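Neurotoxin (PDB 2QN0) acts as the zinc-dependent light-chain protease of botulinum neurotoxin type C1, probably cutting two kinds of neuronal SNARE protein. Local coordinates at residues A[181-186]-A[242-247]; A[46-51]-A[81-86]; A[330-335]-A[340-345]; A[409-412]-A[416-419]. All coordinates share one frame; numbering follows the deposited sequence.

Following the chain from its N terminus, contact 2 comes first: strand 43-46, inside the eight-stranded sheet, runs into a turn that meets helix 80-97, closing a mostly irregular excursion. Contact 1 joins the turn at 181-186 to the loop at 242-247, and the loop it closes contains helix 223-238, which carries the zinc ligands His229 and His233. Contact 3 is a short hairpin between helices 319-330 and 344-357, and contact 4 pinches the loop ahead of strand 422-423. All four follow in series; none nests or crosses. Contacts 1 and 3 do touch, Gly185 O accepting a probable hydrogen bond from Tyr330 OH.

Contact 1. Residues A[181-186]-A[242-247]; sequences AAQEGF and AIPNDQ
Gln183 reaches across Pro244 with its whole amide, while Ala182, next to it in sequence, meets Ala242. In this zinc protease fold the contact joins a short 3-10 turn, residues 181-183, to the loop that follows the HExxH helix 223-238, the helix supplying the zinc ligands His229 and His233. The glutamine leaves its backbone with CG beside the backbone N (chi1 -53°) and is extended from there on, a shape that carries the amide past Ala242 to the proline. There the amide lies slantwise over the ring: OE1 is 3.6 Å from Pro244 CG, and NE2 is 3.5 Å from Pro244 CA, each end resting on a different part of the proline. A long, flexible residue with a flat polar end suits this place, since its methylenes and amide can lie on apolar atoms while NE2 still finds a polar partner.

Small residues suit the other end, where the methyl groups let the backbones come close. Ala242 points its CB at the 3-10 turn, 4.3 Å from Ala182 CB, and both methyl groups also touch Asn237 of helix 223-238. Ala242 N donates to Ala182 O at 3.1 Å, with an N-H...O angle of 152°. Ala242 O is approached in return by Gln183 CA, a CA-H...O contact of 3.6 Å. Beyond Ile243 the chain enters a type I turn, Pro244 to Gln247, and a water joins it to the glutamine, accepting from Gln183 NE2 at 2.8 Å and from Asn245 N at 3.0 Å.

Contact 2. Residues A[46-51]-A[81-86]; sequences IPDRFS and SDKDTF
Lys83 sets out with CG beside its backbone N (chi1 -62°) and then stays fully extended, which carries its methylenes past Pro47 O and delivers NZ to Asp48. The aspartate starts with its CB directed away from the helix, but chi1 of -59°, with CG beside the backbone N, swings the carboxylate back, and OD1 meets Lys83 NZ at 3.1 Å in a salt bridge whose hydrogen bond is weak. A water donating to Asp48 OD2 at 2.7 Å also accepts, weakly, from the same NZ.

Pro47 is the centre of an inverse gamma turn just beyond strand 43-46, and its ring suits that tight bend while offering apolar surface to helix 80-97. Its CB touches Phe86 CD2 at 3.6 Å, one helical turn on from Lys83. Phe37 of strand 34-38 packs on the same proline, tying sheet, turn and helix together.

Lys83 CG lies 3.2 Å from Pro47 O, a buried carbonyl for which the model holds no hydrogen-bonding partner. That oxygen also sits 3.1 Å from Asp48 OD1. The ammonium beside OD1 probably offsets part of the repulsion between the two oxygens, and the charge pair is likely to matter more through electrostatics than through a well-directed bond.

Contact 3. Residues A[330-335]-A[340-345]; sequences YRFVVE and VTVNRN
Val333 and Thr341 exchange two backbone hydrogen bonds, the hydrogen-bonded pair of a small antiparallel beta hairpin. Val333 N gives to Thr341 O and Thr341 N gives to Val333 O, each at 2.8 Å and almost straight (172° and 173°). A third bond runs between side chains: Thr341 OG1 donates to Glu335 OE2 at 2.9 Å, reaching the carboxylate on its anti side and a little out of its plane. With OG1 between the backbone N and the carbonyl carbon (chi1 60°) the hydroxyl faces Glu335, whose bent chain curls back over it, while CG2 rests against Glu335 CG. A beta-branched residue that carries a hydroxyl suits such a strand position.

Just outside the paired strands a water bridges the two segments, donating to Arg331 O and accepting from Asn343 N. Arg331, with positive phi, ends helix 319-330 in a Schellman motif. Asn343 is the N-cap of helix 344-357, its OD1 accepting from Lys346 N, and its CB meets Val333 CG2 at 3.6 Å.

Phe332 packs against Val340 and Val342. Its CB touches Val340 CG1 at 3.6 Å, and its CE1 touches Val342 CG2 at the same distance. Tyr330 CB sits over the centre of one ring face, and Leu304 of helix 283-304 adds to this packing. The two nearly straight backbone bonds thus set the register, and the threonine-glutamate bond reinforces it on the side of Val333 and Thr341.

Contact 4. Residues A[409-412]-A[416-419]; sequences LFMG and SRNP
Met411 opens the contact by lifting its sulfur over Arg417. The residue lies in a short 3-10 turn in the irregular loop between strands 383-384 and 422-423, where the chain doubles back on itself within a few residues. Its chi1 of -90° and extended chi2 raise SD over one face of the guanidinium, 3.5 Å above the plane and displaced toward the rim. The nearest atom there is Arg417 NH2, 3.6 Å from Met411 SD. Arginine meets it by folding: bends at chi2 and chi3 turn one face of the flat group to the sulfur. A soft, unbranched thioether suits such a surface, being slim enough to lie against a planar cation.

Gly412 comes next, and its carbonyl takes the hydrogen bond that joins the two segments. Asn418 ND2 gives to Gly412 O at 2.7 Å with an N-H...O angle of 171°. The donor lies in the carbonyl plane on a lone pair, and the acceptor lies nearly in the asparagine's own amide plane. In Asn418 CG is anti to the backbone N (chi1 -169°), which sends the amide across to the 3-10 turn. The other end of that amide, OD1, accepts from Ala420 N, while Leu406 packs on both Met411 and Asn418.

The amide of Asn418 is therefore gripped at both ends, which fixes its flip and its rotation, whereas the sulfur-guanidinium contact, involving an exposed arginine, is probably the more adaptable part.

Contact 1. Residues A[181-186]-A[242-247]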
loop_
_atom_site.group_PDB
_atom_site.type_symbol
_atom_site.label_atom_id
_atom_site.label_comp_id
_atom_site.label_asym_id
_atom_site.label_seq_id
_atom_site.Cartn_x
_atom_site.Cartn_y
_atom_site.Cartn_z
ATOM N N ALA A 181 -9.867 -4.807 12.544
ATOM C CA ALA A 181 -8.689 -5.176 13.315
ATOM C C ALA A 181 -7.482 -4.279 13.025
ATOM O O ALA A 181 -6.612 -4.119 13.876
ATOM C CB ALA A 181 -8.330 -6.638 13.042
ATOM N N ALA A 182 -7.431 -3.697 11.829
ATOM C CA ALA A 182 -6.324 -2.817 11.448
ATOM C C ALA A 182 -6.278 -1.546 12.292
ATOM O O ALA A 182 -5.259 -0.857 12.333
ATOM C CB ALA A 182 -6.438 -2.441 9.972
ATOM N N GLN A 183 -7.387 -1.238 12.954
ATOM C CA GLN A 183 -7.483 -0.039 13.788
ATOM C C GLN A 183 -7.417 -0.401 15.269
ATOM O O GLN A 183 -7.549 0.472 16.132
ATOM C CB GLN A 183 -8.818 0.673 13.526
ATOM C CG GLN A 183 -9.101 0.966 12.060
ATOM C CD GLN A 183 -10.526 1.435 11.809
ATOM O OE1 GLN A 183 -11.392 1.353 12.685
ATOM N NE2 GLN A 183 -10.779 1.917 10.601
ATOM N N GLU A 184 -7.187 -1.679 15.562
ATOM C CA GLU A 184 -7.186 -2.141 16.946
ATOM C C GLU A 184 -5.975 -2.948 17.412
ATOM O O GLU A 184 -6.121 -3.902 18.179
ATOM C CB GLU A 184 -8.464 -2.950 17.183
ATOM C CG GLU A 184 -9.744 -2.142 17.004
ATOM C CD GLU A 184 -10.981 -3.015 16.872
ATOM O OE1 GLU A 184 -10.976 -4.146 17.400
ATOM O OE2 GLU A 184 -11.967 -2.565 16.250
ATOM N N GLY A 185 -4.786 -2.564 16.958
ATOM C CA GLY A 185 -3.571 -3.254 17.360
ATOM C C GLY A 185 -3.259 -4.573 16.667
ATOM O O GLY A 185 -2.094 -4.880 16.414
ATOM N N PHE A 186 -4.287 -5.357 16.361
ATOM C CA PHE A 186 -4.076 -6.653 15.708
ATOM C C PHE A 186 -3.413 -6.500 14.346
ATOM O O PHE A 186 -2.417 -7.159 14.036
ATOM C CB PHE A 186 -5.406 -7.367 15.466
ATOM C CG PHE A 186 -6.230 -7.573 16.702
ATOM C CD1 PHE A 186 -5.875 -8.533 17.641
ATOM C CD2 PHE A 186 -7.374 -6.810 16.917
ATOM C CE1 PHE A 186 -6.653 -8.734 18.782
ATOM C CE2 PHE A 186 -8.156 -7.004 18.053
ATOM C CZ PHE A 186 -7.793 -7.969 18.986
ATOM N N ALA A 242 -4.083 1.985 12.203
ATOM C CA ALA A 242 -4.821 2.748 11.198
ATOM C C ALA A 242 -5.858 3.643 11.875
ATOM O O ALA A 242 -6.485 3.246 12.859
ATOM C CB ALA A 242 -5.514 1.798 10.217
ATOM N N ILE A 243 -6.025 4.854 11.353
ATOM C CA ILE A 243 -7.001 5.797 11.901
ATOM C C ILE A 243 -8.292 5.647 11.105
ATOM O O ILE A 243 -8.263 5.622 9.874
ATOM C CB ILE A 243 -6.521 7.260 11.762
ATOM C CG1 ILE A 243 -5.129 7.425 12.382
ATOM C CG2 ILE A 243 -7.529 8.203 12.423
ATOM C CD1 ILE A 243 -5.078 7.184 13.865
ATOM N N PRO A 244 -9.443 5.537 11.791
ATOM C CA PRO A 244 -10.722 5.388 11.091
ATOM C C PRO A 244 -10.919 6.488 10.050
ATOM O O PRO A 244 -10.524 7.636 10.265
ATOM C CB PRO A 244 -11.744 5.463 12.224
ATOM C CG PRO A 244 -10.999 4.879 13.379
ATOM C CD PRO A 244 -9.645 5.537 13.251
ATOM N N ASN A 245 -11.534 6.135 8.925
ATOM C CA ASN A 245 -11.757 7.094 7.849
ATOM C C ASN A 245 -12.690 8.250 8.211
ATOM O O ASN A 245 -12.775 9.229 7.472
ATOM C CB ASN A 245 -12.283 6.377 6.600
ATOM C CG ASN A 245 -13.516 5.543 6.879
ATOM O OD1 ASN A 245 -14.506 6.035 7.422
ATOM N ND2 ASN A 245 -13.464 4.269 6.504
ATOM N N ASP A 246 -13.381 8.144 9.342
ATOM C CA ASP A 246 -14.290 9.208 9.766
ATOM C C ASP A 246 -13.555 10.341 10.482
ATOM O O ASP A 246 -14.160 11.349 10.848
ATOM C CB ASP A 246 -15.392 8.649 10.675
ATOM C CG ASP A 246 -14.841 7.879 11.859
ATOM O OD1 ASP A 246 -14.003 8.435 12.597
ATOM O OD2 ASP A 246 -15.253 6.716 12.056
ATOM N N GLN A 247 -12.255 10.163 10.690
ATOM C CA GLN A 247 -11.428 11.182 11.338
ATOM C C GLN A 247 -10.866 12.048 10.217
ATOM O O GLN A 247 -9.945 11.645 9.514
ATOM C CB GLN A 247 -10.298 10.517 12.124
ATOM C CG GLN A 247 -10.799 9.646 13.262
ATOM C CD GLN A 247 -11.645 10.431 14.249
ATOM O OE1 GLN A 247 -11.184 11.406 14.835
ATOM N NE2 GLN A 247 -12.888 10.008 14.433
HETATM O O HOH W 1 -12.620 3.358 8.974
#

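Contact 2. Residues A[46-51]-A[81-86]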
loop_
_atom_site.group_PDB
_atom_site.type_symbol
_atom_site.label_atom_id
_atom_site.label_comp_id
_atom_site.label_asym_id
_atom_site.label_seq_id
_atom_site.Cartn_x
_atom_site.Cartn_y
_atom_site.Cartn_z
ATOM N N ILE A 46 -1.144 -9.712 -7.517
ATOM C CA ILE A 46 -2.105 -10.334 -8.427
ATOM C C ILE A 46 -2.342 -9.216 -9.437
ATOM O O ILE A 46 -3.054 -8.251 -9.151
ATOM C CB ILE A 46 -3.427 -10.689 -7.724
ATOM C CG1 ILE A 46 -3.165 -11.695 -6.600
ATOM C CG2 ILE A 46 -4.407 -11.283 -8.739
ATOM C CD1 ILE A 46 -4.409 -12.067 -5.805
ATOM N N PRO A 47 -1.726 -9.323 -10.627
ATOM C CA PRO A 47 -1.822 -8.339 -11.714
ATOM C C PRO A 47 -3.174 -8.239 -12.416
ATOM O O PRO A 47 -3.226 -8.187 -13.644
ATOM C CB PRO A 47 -0.720 -8.781 -12.690
ATOM C CG PRO A 47 0.102 -9.792 -11.928
ATOM C CD PRO A 47 -0.898 -10.465 -11.046
ATOM N N ASP A 48 -4.258 -8.203 -11.646
ATOM C CA ASP A 48 -5.605 -8.112 -12.214
ATOM C C ASP A 48 -6.334 -6.866 -11.720
ATOM O O ASP A 48 -5.964 -6.284 -10.699
ATOM C CB ASP A 48 -6.469 -9.306 -11.791
ATOM C CG ASP A 48 -5.897 -10.642 -12.203
ATOM O OD1 ASP A 48 -4.950 -10.684 -13.016
ATOM O OD2 ASP A 48 -6.423 -11.660 -11.704
ATOM N N ARG A 49 -7.381 -6.467 -12.437
ATOM C CA ARG A 49 -8.190 -5.333 -12.003
ATOM C C ARG A 49 -8.937 -5.879 -10.785
ATOM O O ARG A 49 -9.215 -7.080 -10.711
ATOM C CB ARG A 49 -9.173 -4.903 -13.102
ATOM C CG ARG A 49 -8.500 -4.302 -14.334
ATOM C CD ARG A 49 -7.730 -3.023 -13.990
ATOM N NE ARG A 49 -8.620 -1.901 -13.684
ATOM C CZ ARG A 49 -9.253 -1.176 -14.602
ATOM N NH1 ARG A 49 -9.094 -1.450 -15.892
ATOM N NH2 ARG A 49 -10.046 -0.174 -14.234
ATOM N N PHE A 50 -9.261 -5.004 -9.836
ATOM C CA PHE A 50 -9.919 -5.410 -8.595
ATOM C C PHE A 50 -11.150 -4.557 -8.295
ATOM O O PHE A 50 -11.150 -3.354 -8.536
ATOM C CB PHE A 50 -8.909 -5.276 -7.441
ATOM C CG PHE A 50 -9.429 -5.720 -6.095
ATOM C CD1 PHE A 50 -9.444 -7.068 -5.746
ATOM C CD2 PHE A 50 -9.860 -4.783 -5.159
ATOM C CE1 PHE A 50 -9.877 -7.478 -4.483
ATOM C CE2 PHE A 50 -10.297 -5.183 -3.891
ATOM C CZ PHE A 50 -10.304 -6.534 -3.553
ATOM N N SER A 51 -12.196 -5.180 -7.768
ATOM C CA SER A 51 -13.401 -4.440 -7.419
ATOM C C SER A 51 -14.109 -5.048 -6.221
ATOM O O SER A 51 -14.005 -6.250 -5.965
ATOM C CB SER A 51 -14.371 -4.378 -8.600
ATOM O OG SER A 51 -15.544 -3.662 -8.240
ATOM N N SER A 81 -0.817 -10.057 -21.844
ATOM C CA SER A 81 0.300 -9.196 -22.206
ATOM C C SER A 81 0.331 -7.980 -21.277
ATOM O O SER A 81 1.396 -7.547 -20.838
ATOM C CB SER A 81 0.157 -8.733 -23.657
ATOM O OG SER A 81 1.260 -7.931 -24.036
ATOM N N ASP A 82 -0.847 -7.434 -20.991
ATOM C CA ASP A 82 -0.976 -6.281 -20.104
ATOM C C ASP A 82 -0.540 -6.660 -18.695
ATOM O O ASP A 82 0.172 -5.912 -18.028
ATOM C CB ASP A 82 -2.430 -5.807 -20.066
ATOM C CG ASP A 82 -2.711 -4.698 -21.058
ATOM O OD1 ASP A 82 -2.240 -4.792 -22.212
ATOM O OD2 ASP A 82 -3.411 -3.733 -20.683
ATOM N N LYS A 83 -0.975 -7.834 -18.253
ATOM C CA LYS A 83 -0.648 -8.321 -16.919
ATOM C C LYS A 83 0.845 -8.549 -16.749
ATOM O O LYS A 83 1.407 -8.272 -15.688
ATOM C CB LYS A 83 -1.425 -9.607 -16.629
ATOM C CG LYS A 83 -2.930 -9.402 -16.642
ATOM C CD LYS A 83 -3.691 -10.665 -16.291
ATOM C CE LYS A 83 -5.187 -10.380 -16.208
ATOM N NZ LYS A 83 -5.968 -11.572 -15.784
ATOM N N ASP A 84 1.493 -9.046 -17.799
ATOM C CA ASP A 84 2.925 -9.295 -17.748
ATOM C C ASP A 84 3.665 -7.973 -17.552
ATOM O O ASP A 84 4.584 -7.871 -16.738
ATOM C CB ASP A 84 3.394 -9.960 -19.048
ATOM C CG ASP A 84 4.855 -10.350 -19.005
ATOM O OD1 ASP A 84 5.205 -11.280 -18.245
ATOM O OD2 ASP A 84 5.659 -9.722 -19.724
ATOM N N THR A 85 3.262 -6.960 -18.308
ATOM C CA THR A 85 3.890 -5.652 -18.210
ATOM C C THR A 85 3.666 -5.052 -16.822
ATOM O O THR A 85 4.598 -4.533 -16.209
ATOM C CB THR A 85 3.337 -4.707 -19.290
ATOM O OG1 THR A 85 3.752 -5.180 -20.578
ATOM C CG2 THR A 85 3.854 -3.291 -19.089
ATOM N N PHE A 86 2.433 -5.135 -16.332
ATOM C CA PHE A 86 2.098 -4.608 -15.007
ATOM C C PHE A 86 2.945 -5.305 -13.948
ATOM O O PHE A 86 3.541 -4.658 -13.084
ATOM C CB PHE A 86 0.618 -4.842 -14.705
ATOM C CG PHE A 86 0.193 -4.366 -13.341
ATOM C CD1 PHE A 86 -0.098 -3.023 -13.116
ATOM C CD2 PHE A 86 0.094 -5.261 -12.283
ATOM C CE1 PHE A 86 -0.487 -2.577 -11.850
ATOM C CE2 PHE A 86 -0.294 -4.824 -11.009
ATOM C CZ PHE A 86 -0.584 -3.480 -10.798
HETATM O O HOH W 2 -6.648 -13.622 -13.574
#

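Contact 3. Residues A[330-335]-A[340-345]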
loop_
_atom_site.group_PDB
_atom_site.type_symbol
_atom_site.label_atom_id
_atom_site.label_comp_id
_atom_site.label_asym_id
_atom_site.label_seq_id
_atom_site.Cartn_x
_atom_site.Cartn_y
_atom_site.Cartn_z
ATOM N N TYR A 330 5.746 -6.224 17.802
ATOM C CA TYR A 330 5.309 -5.113 18.640
ATOM C C TYR A 330 6.388 -4.555 19.561
ATOM O O TYR A 330 6.158 -3.572 20.270
ATOM C CB TYR A 330 4.101 -5.556 19.462
ATOM C CG TYR A 330 2.898 -5.937 18.625
ATOM C CD1 TYR A 330 2.206 -4.978 17.888
ATOM C CD2 TYR A 330 2.446 -7.256 18.575
ATOM C CE1 TYR A 330 1.093 -5.319 17.126
ATOM C CE2 TYR A 330 1.332 -7.610 17.812
ATOM C CZ TYR A 330 0.660 -6.633 17.091
ATOM O OH TYR A 330 -0.447 -6.958 16.338
ATOM N N ARG A 331 7.561 -5.179 19.544
ATOM C CA ARG A 331 8.686 -4.755 20.375
ATOM C C ARG A 331 8.337 -4.784 21.861
ATOM O O ARG A 331 8.702 -3.882 22.619
ATOM C CB ARG A 331 9.152 -3.355 19.963
ATOM C CG ARG A 331 9.604 -3.292 18.508
ATOM C CD ARG A 331 10.143 -1.931 18.122
ATOM N NE ARG A 331 10.454 -1.873 16.695
ATOM C CZ ARG A 331 10.921 -0.795 16.073
ATOM N NH1 ARG A 331 11.138 0.325 16.751
ATOM N NH2 ARG A 331 11.165 -0.835 14.769
ATOM N N PHE A 332 7.627 -5.828 22.267
ATOM C CA PHE A 332 7.247 -5.985 23.663
ATOM C C PHE A 332 8.453 -6.474 24.449
ATOM O O PHE A 332 9.461 -6.884 23.871
ATOM C CB PHE A 332 6.106 -6.996 23.815
ATOM C CG PHE A 332 4.787 -6.532 23.251
ATOM C CD1 PHE A 332 4.444 -5.182 23.245
ATOM C CD2 PHE A 332 3.857 -7.459 22.788
ATOM C CE1 PHE A 332 3.194 -4.764 22.794
ATOM C CE2 PHE A 332 2.603 -7.052 22.335
ATOM C CZ PHE A 332 2.273 -5.697 22.340
ATOM N N VAL A 333 8.342 -6.425 25.771
ATOM C CA VAL A 333 9.414 -6.871 26.648
ATOM C C VAL A 333 8.977 -8.146 27.355
ATOM O O VAL A 333 7.793 -8.332 27.642
ATOM C CB VAL A 333 9.751 -5.802 27.713
ATOM C CG1 VAL A 333 10.819 -6.327 28.667
ATOM C CG2 VAL A 333 10.228 -4.531 27.034
ATOM N N VAL A 334 9.933 -9.027 27.621
ATOM C CA VAL A 334 9.633 -10.273 28.309
ATOM C C VAL A 334 10.288 -10.241 29.680
ATOM O O VAL A 334 11.514 -10.199 29.790
ATOM C CB VAL A 334 10.164 -11.490 27.528
ATOM C CG1 VAL A 334 9.835 -12.770 28.281
ATOM C CG2 VAL A 334 9.550 -11.520 26.135
ATOM N N GLU A 335 9.462 -10.248 30.720
ATOM C CA GLU A 335 9.952 -10.224 32.093
ATOM C C GLU A 335 10.672 -11.531 32.410
ATOM O O GLU A 335 10.466 -12.542 31.737
ATOM C CB GLU A 335 8.786 -10.039 33.067
ATOM C CG GLU A 335 7.973 -8.769 32.863
ATOM C CD GLU A 335 8.790 -7.508 33.070
ATOM O OE1 GLU A 335 9.472 -7.404 34.111
ATOM O OE2 GLU A 335 8.743 -6.617 32.196
ATOM N N VAL A 340 4.696 -11.143 29.235
ATOM C CA VAL A 340 4.909 -10.157 28.184
ATOM C C VAL A 340 4.335 -8.811 28.612
ATOM O O VAL A 340 3.155 -8.712 28.944
ATOM C CB VAL A 340 4.220 -10.587 26.872
ATOM C CG1 VAL A 340 4.478 -9.550 25.784
ATOM C CG2 VAL A 340 4.739 -11.954 26.433
ATOM N N THR A 341 5.171 -7.778 28.595
ATOM C CA THR A 341 4.725 -6.443 28.975
ATOM C C THR A 341 5.061 -5.410 27.907
ATOM O O THR A 341 5.963 -5.609 27.089
ATOM C CB THR A 341 5.372 -5.991 30.299
ATOM O OG1 THR A 341 6.796 -5.959 30.149
ATOM C CG2 THR A 341 5.008 -6.954 31.424
ATOM N N VAL A 342 4.328 -4.302 27.924
ATOM C CA VAL A 342 4.547 -3.225 26.971
ATOM C C VAL A 342 5.450 -2.158 27.581
ATOM O O VAL A 342 5.180 -1.651 28.670
ATOM C CB VAL A 342 3.216 -2.552 26.564
ATOM C CG1 VAL A 342 3.476 -1.492 25.504
ATOM C CG2 VAL A 342 2.235 -3.594 26.049
ATOM N N ASN A 343 6.531 -1.835 26.883
ATOM C CA ASN A 343 7.460 -0.807 27.337
ATOM C C ASN A 343 7.060 0.466 26.595
ATOM O O ASN A 343 7.137 0.520 25.368
ATOM C CB ASN A 343 8.895 -1.208 26.985
ATOM C CG ASN A 343 9.910 -0.142 27.352
ATOM O OD1 ASN A 343 9.909 0.954 26.791
ATOM N ND2 ASN A 343 10.785 -0.460 28.301
ATOM N N ARG A 344 6.618 1.483 27.333
ATOM C CA ARG A 344 6.189 2.733 26.709
ATOM C C ARG A 344 7.244 3.369 25.814
ATOM O O ARG A 344 6.935 3.804 24.705
ATOM C CB ARG A 344 5.741 3.746 27.770
ATOM C CG ARG A 344 5.496 5.146 27.210
ATOM C CD ARG A 344 4.885 6.071 28.249
ATOM N NE ARG A 344 3.429 5.980 28.269
ATOM C CZ ARG A 344 2.635 6.519 27.348
ATOM N NH1 ARG A 344 3.157 7.193 26.331
ATOM N NH2 ARG A 344 1.320 6.385 27.440
ATOM N N ASN A 345 8.482 3.436 26.292
ATOM C CA ASN A 345 9.558 4.025 25.502
ATOM C C ASN A 345 9.663 3.359 24.133
ATOM O O ASN A 345 9.736 4.038 23.108
ATOM C CB ASN A 345 10.890 3.901 26.245
ATOM C CG ASN A 345 11.123 5.047 27.211
ATOM O OD1 ASN A 345 10.188 5.542 27.839
ATOM N ND2 ASN A 345 12.374 5.471 27.339
HETATM O O HOH W 3 6.916 -2.315 24.133
#

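Contact 4. Residues A[409-412]-A[416-419]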
loop_
_atom_site.group_PDB
_atom_site.type_symbol
_atom_site.label_atom_id
_atom_site.label_comp_id
_atom_site.label_asym_id
_atom_site.label_seq_id
_atom_site.Cartn_x
_atom_site.Cartn_y
_atom_site.Cartn_z
ATOM N N LEU A 409 18.301 19.523 -11.576
ATOM C CA LEU A 409 17.030 20.101 -11.152
ATOM C C LEU A 409 15.815 19.251 -11.516
ATOM O O LEU A 409 14.796 19.766 -11.982
ATOM C CB LEU A 409 16.873 21.516 -11.723
ATOM C CG LEU A 409 17.901 22.532 -11.209
ATOM C CD1 LEU A 409 17.645 23.894 -11.833
ATOM C CD2 LEU A 409 17.822 22.619 -9.692
ATOM N N PHE A 410 15.938 17.945 -11.307
ATOM C CA PHE A 410 14.847 17.011 -11.562
ATOM C C PHE A 410 14.212 17.121 -12.947
ATOM O O PHE A 410 13.021 16.858 -13.107
ATOM C CB PHE A 410 13.771 17.210 -10.486
ATOM C CG PHE A 410 14.331 17.334 -9.099
ATOM C CD1 PHE A 410 14.777 16.209 -8.411
ATOM C CD2 PHE A 410 14.467 18.582 -8.501
ATOM C CE1 PHE A 410 15.354 16.328 -7.149
ATOM C CE2 PHE A 410 15.043 18.712 -7.239
ATOM C CZ PHE A 410 15.488 17.580 -6.562
ATOM N N MET A 411 14.999 17.490 -13.953
ATOM C CA MET A 411 14.461 17.622 -15.303
ATOM C C MET A 411 13.757 16.374 -15.820
ATOM O O MET A 411 12.842 16.467 -16.642
ATOM C CB MET A 411 15.569 18.027 -16.281
ATOM C CG MET A 411 15.720 19.524 -16.433
ATOM S SD MET A 411 16.972 19.967 -17.650
ATOM C CE MET A 411 18.169 20.774 -16.604
ATOM N N GLY A 412 14.176 15.204 -15.344
ATOM C CA GLY A 412 13.545 13.971 -15.787
ATOM C C GLY A 412 12.065 13.911 -15.440
ATOM O O GLY A 412 11.281 13.238 -16.115
ATOM N N SER A 416 7.851 19.495 -19.412
ATOM C CA SER A 416 8.272 20.192 -20.623
ATOM C C SER A 416 9.731 19.953 -20.996
ATOM O O SER A 416 10.211 20.495 -21.991
ATOM C CB SER A 416 8.029 21.693 -20.482
ATOM O OG SER A 416 9.035 22.287 -19.688
ATOM N N ARG A 417 10.439 19.147 -20.210
ATOM C CA ARG A 417 11.842 18.875 -20.502
ATOM C C ARG A 417 12.110 17.406 -20.827
ATOM O O ARG A 417 13.149 17.075 -21.403
ATOM C CB ARG A 417 12.731 19.316 -19.331
ATOM C CG ARG A 417 12.617 20.800 -18.965
ATOM C CD ARG A 417 12.911 21.709 -20.154
ATOM N NE ARG A 417 14.305 21.642 -20.583
ATOM C CZ ARG A 417 15.307 22.279 -19.984
ATOM N NH1 ARG A 417 15.074 23.041 -18.924
ATOM N NH2 ARG A 417 16.544 22.155 -20.446
ATOM N N ASN A 418 11.178 16.528 -20.463
ATOM C CA ASN A 418 11.337 15.100 -20.728
ATOM C C ASN A 418 10.252 14.573 -21.664
ATOM O O ASN A 418 9.120 14.329 -21.246
ATOM C CB ASN A 418 11.305 14.303 -19.419
ATOM C CG ASN A 418 11.723 12.855 -19.612
ATOM O OD1 ASN A 418 11.877 12.389 -20.742
ATOM N ND2 ASN A 418 11.905 12.136 -18.509
ATOM N N PRO A 419 10.589 14.378 -22.949
ATOM C CA PRO A 419 9.621 13.876 -23.928
ATOM C C PRO A 419 9.153 12.445 -23.677
ATOM O O PRO A 419 8.185 11.991 -24.287
ATOM C CB PRO A 419 10.363 14.034 -25.256
ATOM C CG PRO A 419 11.792 13.835 -24.864
ATOM C CD PRO A 419 11.894 14.639 -23.585
#